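Long-range contacts in bromodomain adjacent to zinc finger domain protein 2B (Homo sapiens, PDB 4QF3), which probably reads histone tails through its PHD zinc finger, as part of a chromatin-associated regulator with an adjacent bromodomain: residues V7-C12 against G30-C35; L23-D28 against D47-A52. One frame throughout, in Å; residues are numbered along the deposited sequence.

Contact 1. Residues V7-C12 against G30-C35; sequences VYCQIC and GCHTYC. With ZN (zinc ion), chain C.
V7 meets G30 through one methyl: CG1, anti to the backbone N (chi1 174°), stands 4.0 Å from CA of G30, where the absence of a side chain permits the approach. Of Y8 the backbone takes part, its carbonyl O accepting a hydrogen bond from a water that also donates to Q10 OE1 and accepts from G30 N. C9 SG binds zinc and accepts three backbone N-H groups: that of H32 across the contact, 3.4 Å from H32 N to C9 SG and nearly straight at 167°, and those of I11 and C12 within its own turn. Q10 ties the CxxC turn to strand 30-32, with Q10 N donating to G30 O at 2.8 Å. I11 lies against G30-C35: its CG1 is 3.8 Å from C31 SG and its CB 3.9 Å from C35 CB, a small apolar patch beside the metal. C12 brings its SG to the edge of the H32 ring, in its plane and 3.4 Å from ND1 of H32. The ring coordinates zinc through that nitrogen, with H32 ND1 2.1 Å from the metal; held at ND1 by zinc and at NE2 by D16 O, it has little freedom to turn. The OH of Y34 sits over the centre of one ring face. C35 SG is the fourth ligand. Two ligands thus come from the CxxC turn and two from G30-C35, the three-cysteine, one-histidine site of a PHD finger. Three N-H dipoles converging on the C9 thiolate would be expected to spread its negative charge and stabilise the metal-bound form.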
loop_
_atom_site.group_PDB
_atom_site.type_symbol
_atom_site.label_atom_id
_atom_site.label_comp_id
_atom_site.label_asym_id
_atom_site.label_seq_id
_atom_site.Cartn_x
_atom_site.Cartn_y
_atom_site.Cartn_z
ATOM N N VAL A 7 0.729 -9.988 -2.946
ATOM C CA VAL A 7 0.997 -8.564 -2.965
ATOM C C VAL A 7 2.394 -8.277 -2.525
ATOM O O VAL A 7 2.923 -8.843 -1.559
ATOM C CB VAL A 7 0.012 -7.781 -2.074
ATOM C CG1 VAL A 7 0.411 -6.304 -1.994
ATOM C CG2 VAL A 7 -1.390 -7.913 -2.659
ATOM N N TYR A 8 3.053 -7.440 -3.322
ATOM C CA TYR A 8 4.408 -7.015 -2.997
ATOM C C TYR A 8 4.380 -5.479 -2.923
ATOM O O TYR A 8 3.573 -4.829 -3.582
ATOM C CB TYR A 8 5.459 -7.567 -4.006
ATOM C CG TYR A 8 5.666 -9.118 -4.051
ATOM C CD1 TYR A 8 6.727 -9.732 -3.393
ATOM C CD2 TYR A 8 4.822 -9.929 -4.792
ATOM C CE1 TYR A 8 6.893 -11.098 -3.424
ATOM C CE2 TYR A 8 5.010 -11.292 -4.851
ATOM C CZ TYR A 8 6.035 -11.864 -4.152
ATOM O OH TYR A 8 6.165 -13.246 -4.258
ATOM N N CYS A 9 5.269 -4.917 -2.140
ATOM C CA CYS A 9 5.376 -3.440 -2.057
ATOM C C CYS A 9 5.877 -2.842 -3.391
ATOM O O CYS A 9 6.847 -3.341 -3.994
ATOM C CB CYS A 9 6.402 -3.120 -0.999
ATOM S SG CYS A 9 6.807 -1.361 -0.831
ATOM N N GLN A 10 5.209 -1.797 -3.895
ATOM C CA GLN A 10 5.619 -1.161 -5.168
ATOM C C GLN A 10 7.030 -0.631 -5.136
ATOM O O GLN A 10 7.699 -0.585 -6.185
ATOM C CB GLN A 10 4.690 0.002 -5.474
ATOM C CG GLN A 10 3.281 -0.413 -5.758
ATOM C CD GLN A 10 3.163 -0.963 -7.168
ATOM O OE1 GLN A 10 3.072 -2.183 -7.375
ATOM N NE2 GLN A 10 3.215 -0.069 -8.154
ATOM N N ILE A 11 7.542 -0.291 -3.960
ATOM C CA ILE A 11 8.888 0.311 -3.857
ATOM C C ILE A 11 9.991 -0.732 -3.604
ATOM O O ILE A 11 10.966 -0.808 -4.381
ATOM C CB ILE A 11 8.907 1.403 -2.736
ATOM C CG1 ILE A 11 7.888 2.515 -3.064
ATOM C CG2 ILE A 11 10.328 1.925 -2.542
ATOM C CD1 ILE A 11 8.181 3.305 -4.312
ATOM N N CYS A 12 9.884 -1.548 -2.565
ATOM C CA CYS A 12 10.979 -2.495 -2.252
ATOM C C CYS A 12 10.762 -3.873 -2.903
ATOM O O CYS A 12 11.684 -4.720 -2.924
ATOM C CB CYS A 12 11.125 -2.653 -0.746
ATOM S SG CYS A 12 9.767 -3.475 0.076
ATOM N N GLY A 30 0.211 -2.272 -3.382
ATOM C CA GLY A 30 0.746 -2.269 -2.017
ATOM C C GLY A 30 1.960 -1.400 -1.843
ATOM O O GLY A 30 2.733 -1.155 -2.757
ATOM N N CYS A 31 2.110 -0.843 -0.632
ATOM C CA CYS A 31 3.313 -0.131 -0.308
ATOM C C CYS A 31 3.494 -0.100 1.194
ATOM O O CYS A 31 2.557 0.236 1.933
ATOM C CB CYS A 31 3.265 1.283 -0.871
ATOM S SG CYS A 31 4.818 2.216 -0.822
ATOM N N HIS A 32 4.693 -0.406 1.670
ATOM C CA HIS A 32 4.932 -0.323 3.126
ATOM C C HIS A 32 4.917 1.102 3.654
ATOM O O HIS A 32 5.354 2.016 2.977
ATOM C CB HIS A 32 6.323 -0.850 3.459
ATOM C CG HIS A 32 6.479 -2.337 3.249
ATOM N ND1 HIS A 32 7.292 -2.879 2.275
ATOM C CD2 HIS A 32 5.905 -3.381 3.896
ATOM C CE1 HIS A 32 7.250 -4.202 2.367
ATOM N NE2 HIS A 32 6.414 -4.531 3.339
ATOM N N THR A 33 4.430 1.246 4.882
ATOM C CA THR A 33 4.456 2.537 5.528
ATOM C C THR A 33 5.852 3.183 5.405
ATOM O O THR A 33 6.003 4.386 5.079
ATOM C CB THR A 33 4.107 2.320 7.014
ATOM O OG1 THR A 33 4.934 1.276 7.545
ATOM C CG2 THR A 33 2.647 2.033 7.252
ATOM N N TYR A 34 6.917 2.398 5.641
ATOM C CA TYR A 34 8.281 2.897 5.729
ATOM C C TYR A 34 8.977 3.021 4.391
ATOM O O TYR A 34 10.103 3.495 4.315
ATOM C CB TYR A 34 9.095 1.988 6.670
ATOM C CG TYR A 34 9.029 0.505 6.316
ATOM C CD1 TYR A 34 9.751 -0.019 5.238
ATOM C CD2 TYR A 34 8.238 -0.355 7.025
ATOM C CE1 TYR A 34 9.692 -1.358 4.929
ATOM C CE2 TYR A 34 8.194 -1.704 6.744
ATOM C CZ TYR A 34 8.918 -2.196 5.665
ATOM O OH TYR A 34 8.812 -3.565 5.371
ATOM N N CYS A 35 8.287 2.581 3.334
ATOM C CA CYS A 35 8.758 2.707 1.945
ATOM C C CYS A 35 8.158 3.926 1.253
ATOM O O CYS A 35 8.745 4.413 0.290
ATOM C CB CYS A 35 8.457 1.459 1.090
ATOM S SG CYS A 35 9.478 0.051 1.588
HETATM ZN ZN ZN C . 8.430 -1.815 0.802
HETATM O O HOH W 1 1.840 -3.589 -5.316
#

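Contact 2. Residues L23-D28 against D47-A52; sequences LCDGCD and DWFCPA. With ZN (zinc ion), chain D.
D25 and F49 meet at the root of the aspartate side chain: CB of D25 rests 3.5 Å from CE1 of F49 and almost as near to CZ, approaching the ring obliquely. Further out, CG of D25 lies 4.0 Å from D47 OD1. At the tip OD2 of D25 comes to 3.3 Å from OD1 of D47, two acceptors with no bond between them, their carboxylate planes turned 62° apart. Water mediates instead. One molecule donates to D25 OD2 and L23 O and accepts from W48 N; another donates to D47 OD2 and, through a long bond, to D25 OD1. On the backbone, D25 N donates to W48 O at 2.8 Å. C24 SG, anti to its backbone N (chi1 -178°), binds zinc while accepting the N-H of C50, 3.2 Å from C50 N to C24 SG at 161°, as well as that of C27 within its own turn. C27 SG and C50 SG are further ligands, and C53, on helix 51-57, completes the four-cysteine site. C50 is also the N-cap of that helix, its side chain capping a backbone N. Four thiolates round one zinc would leave the site with net negative charge, which the N-H donors to C24 SG may partly offset; the closeness of the two carboxylates is probably eased by a water donating to both, weakly on the D25 side.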
loop_
_atom_site.group_PDB
_atom_site.type_symbol
_atom_site.label_atom_id
_atom_site.label_comp_id
_atom_site.label_asym_id
_atom_site.label_seq_id
_atom_site.Cartn_x
_atom_site.Cartn_y
_atom_site.Cartn_z
ATOM N N LEU A 23 -2.482 -1.856 1.574
ATOM C CA LEU A 23 -3.092 -2.331 0.347
ATOM C C LEU A 23 -4.176 -1.367 -0.003
ATOM O O LEU A 23 -5.105 -1.109 0.811
ATOM C CB LEU A 23 -3.671 -3.744 0.519
ATOM C CG LEU A 23 -2.780 -4.731 1.277
ATOM C CD1 LEU A 23 -3.497 -6.053 1.560
ATOM C CD2 LEU A 23 -1.487 -4.944 0.500
ATOM N N CYS A 24 -4.094 -0.850 -1.219
ATOM C CA CYS A 24 -4.999 0.187 -1.693
ATOM C C CYS A 24 -6.352 -0.405 -2.073
ATOM O O CYS A 24 -6.406 -1.316 -2.890
ATOM C CB CYS A 24 -4.454 0.979 -2.872
ATOM S SG CYS A 24 -5.579 2.307 -3.420
ATOM N N ASP A 25 -7.415 0.172 -1.520
ATOM C CA ASP A 25 -8.769 -0.329 -1.815
ATOM C C ASP A 25 -9.172 0.042 -3.224
ATOM O O ASP A 25 -10.065 -0.598 -3.810
ATOM C CB ASP A 25 -9.780 0.263 -0.851
ATOM C CG ASP A 25 -10.207 -0.707 0.183
ATOM O OD1 ASP A 25 -11.236 -1.375 -0.045
ATOM O OD2 ASP A 25 -9.501 -0.812 1.197
ATOM N N GLY A 26 -8.549 1.088 -3.760
ATOM C CA GLY A 26 -8.828 1.553 -5.115
ATOM C C GLY A 26 -8.256 0.681 -6.201
ATOM O O GLY A 26 -8.996 0.183 -7.062
ATOM N N CYS A 27 -6.940 0.509 -6.170
ATOM C CA CYS A 27 -6.179 -0.144 -7.230
ATOM C C CYS A 27 -5.496 -1.452 -6.862
ATOM O O CYS A 27 -4.845 -2.072 -7.726
ATOM C CB CYS A 27 -5.089 0.788 -7.747
ATOM S SG CYS A 27 -3.781 1.156 -6.530
ATOM N N ASP A 28 -5.631 -1.867 -5.608
ATOM C CA ASP A 28 -5.048 -3.103 -5.082
ATOM C C ASP A 28 -3.517 -3.177 -5.109
ATOM O O ASP A 28 -2.970 -4.278 -4.963
ATOM C CB ASP A 28 -5.636 -4.339 -5.802
ATOM C CG ASP A 28 -7.149 -4.369 -5.771
ATOM O OD1 ASP A 28 -7.737 -4.133 -4.687
ATOM O OD2 ASP A 28 -7.750 -4.649 -6.828
ATOM N N ASP A 47 -9.642 1.521 5.962
ATOM C CA ASP A 47 -9.172 1.227 4.596
ATOM C C ASP A 47 -8.112 2.217 4.211
ATOM O O ASP A 47 -7.982 3.291 4.811
ATOM C CB ASP A 47 -10.309 1.378 3.662
ATOM C CG ASP A 47 -11.393 0.361 3.946
ATOM O OD1 ASP A 47 -11.071 -0.872 4.070
ATOM O OD2 ASP A 47 -12.528 0.838 4.010
ATOM N N TRP A 48 -7.342 1.809 3.213
ATOM C CA TRP A 48 -6.282 2.664 2.645
ATOM C C TRP A 48 -6.548 2.991 1.166
ATOM O O TRP A 48 -6.990 2.123 0.444
ATOM C CB TRP A 48 -4.967 1.927 2.790
ATOM C CG TRP A 48 -3.816 2.665 2.237
ATOM C CD1 TRP A 48 -3.052 2.281 1.173
ATOM C CD2 TRP A 48 -3.303 3.914 2.679
ATOM N NE1 TRP A 48 -2.085 3.209 0.942
ATOM C CE2 TRP A 48 -2.212 4.229 1.844
ATOM C CE3 TRP A 48 -3.656 4.800 3.677
ATOM C CZ2 TRP A 48 -1.457 5.371 2.002
ATOM C CZ3 TRP A 48 -2.879 5.932 3.857
ATOM C CH2 TRP A 48 -1.830 6.238 2.979
ATOM N N PHE A 49 -6.343 4.257 0.784
ATOM C CA PHE A 49 -6.295 4.663 -0.626
ATOM C C PHE A 49 -4.958 5.324 -0.851
ATOM O O PHE A 49 -4.556 6.252 -0.078
ATOM C CB PHE A 49 -7.465 5.617 -0.910
ATOM C CG PHE A 49 -8.798 4.924 -0.880
ATOM C CD1 PHE A 49 -9.232 4.220 -1.994
ATOM C CD2 PHE A 49 -9.575 4.930 0.282
ATOM C CE1 PHE A 49 -10.440 3.522 -1.952
ATOM C CE2 PHE A 49 -10.782 4.237 0.319
ATOM C CZ PHE A 49 -11.203 3.552 -0.791
ATOM N N CYS A 50 -4.281 4.849 -1.890
ATOM C CA CYS A 50 -2.884 5.225 -2.121
ATOM C C CYS A 50 -2.824 6.629 -2.717
ATOM O O CYS A 50 -3.799 7.202 -3.189
ATOM C CB CYS A 50 -2.156 4.241 -3.037
ATOM S SG CYS A 50 -2.615 4.401 -4.769
ATOM N N PRO A 51 -1.629 7.234 -2.688
ATOM C CA PRO A 51 -1.579 8.612 -3.118
ATOM C C PRO A 51 -1.946 8.802 -4.608
ATOM O O PRO A 51 -2.436 9.844 -4.997
ATOM C CB PRO A 51 -0.097 8.981 -2.842
ATOM C CG PRO A 51 0.334 8.074 -1.766
ATOM C CD PRO A 51 -0.380 6.786 -2.045
ATOM N N ALA A 52 -1.664 7.794 -5.425
ATOM C CA ALA A 52 -1.991 7.902 -6.865
ATOM C C ALA A 52 -3.501 7.942 -7.037
ATOM O O ALA A 52 -4.033 8.753 -7.788
ATOM C CB ALA A 52 -1.394 6.748 -7.644
HETATM ZN ZN ZN D . -4.461 3.043 -5.334
HETATM O O HOH W 2 -7.259 -1.148 2.646
HETATM O O HOH W 3 -13.727 -0.887 2.063
#

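Both contacts lie within one PHD finger, and their segments alternate along the chain, giving the interleaved order of ligand pairs known as cross-brace topology. Contact 1 is partly buried and includes strand 30-32; contact 2 is a surface contact joining the loop after strand 21-23 to the start of helix 51-57. Their centres are 12 Å apart, on opposite sides of the chain's centre. Chemistry differs accordingly: one site has three sulfurs and an imidazole nitrogen beside an apolar patch, the other four sulfurs, with two water-linked aspartates in the same contact. L23 CD2 packs 3.4 Å from V7 CG1, so the two contacts adjoin through side chains that bind neither metal.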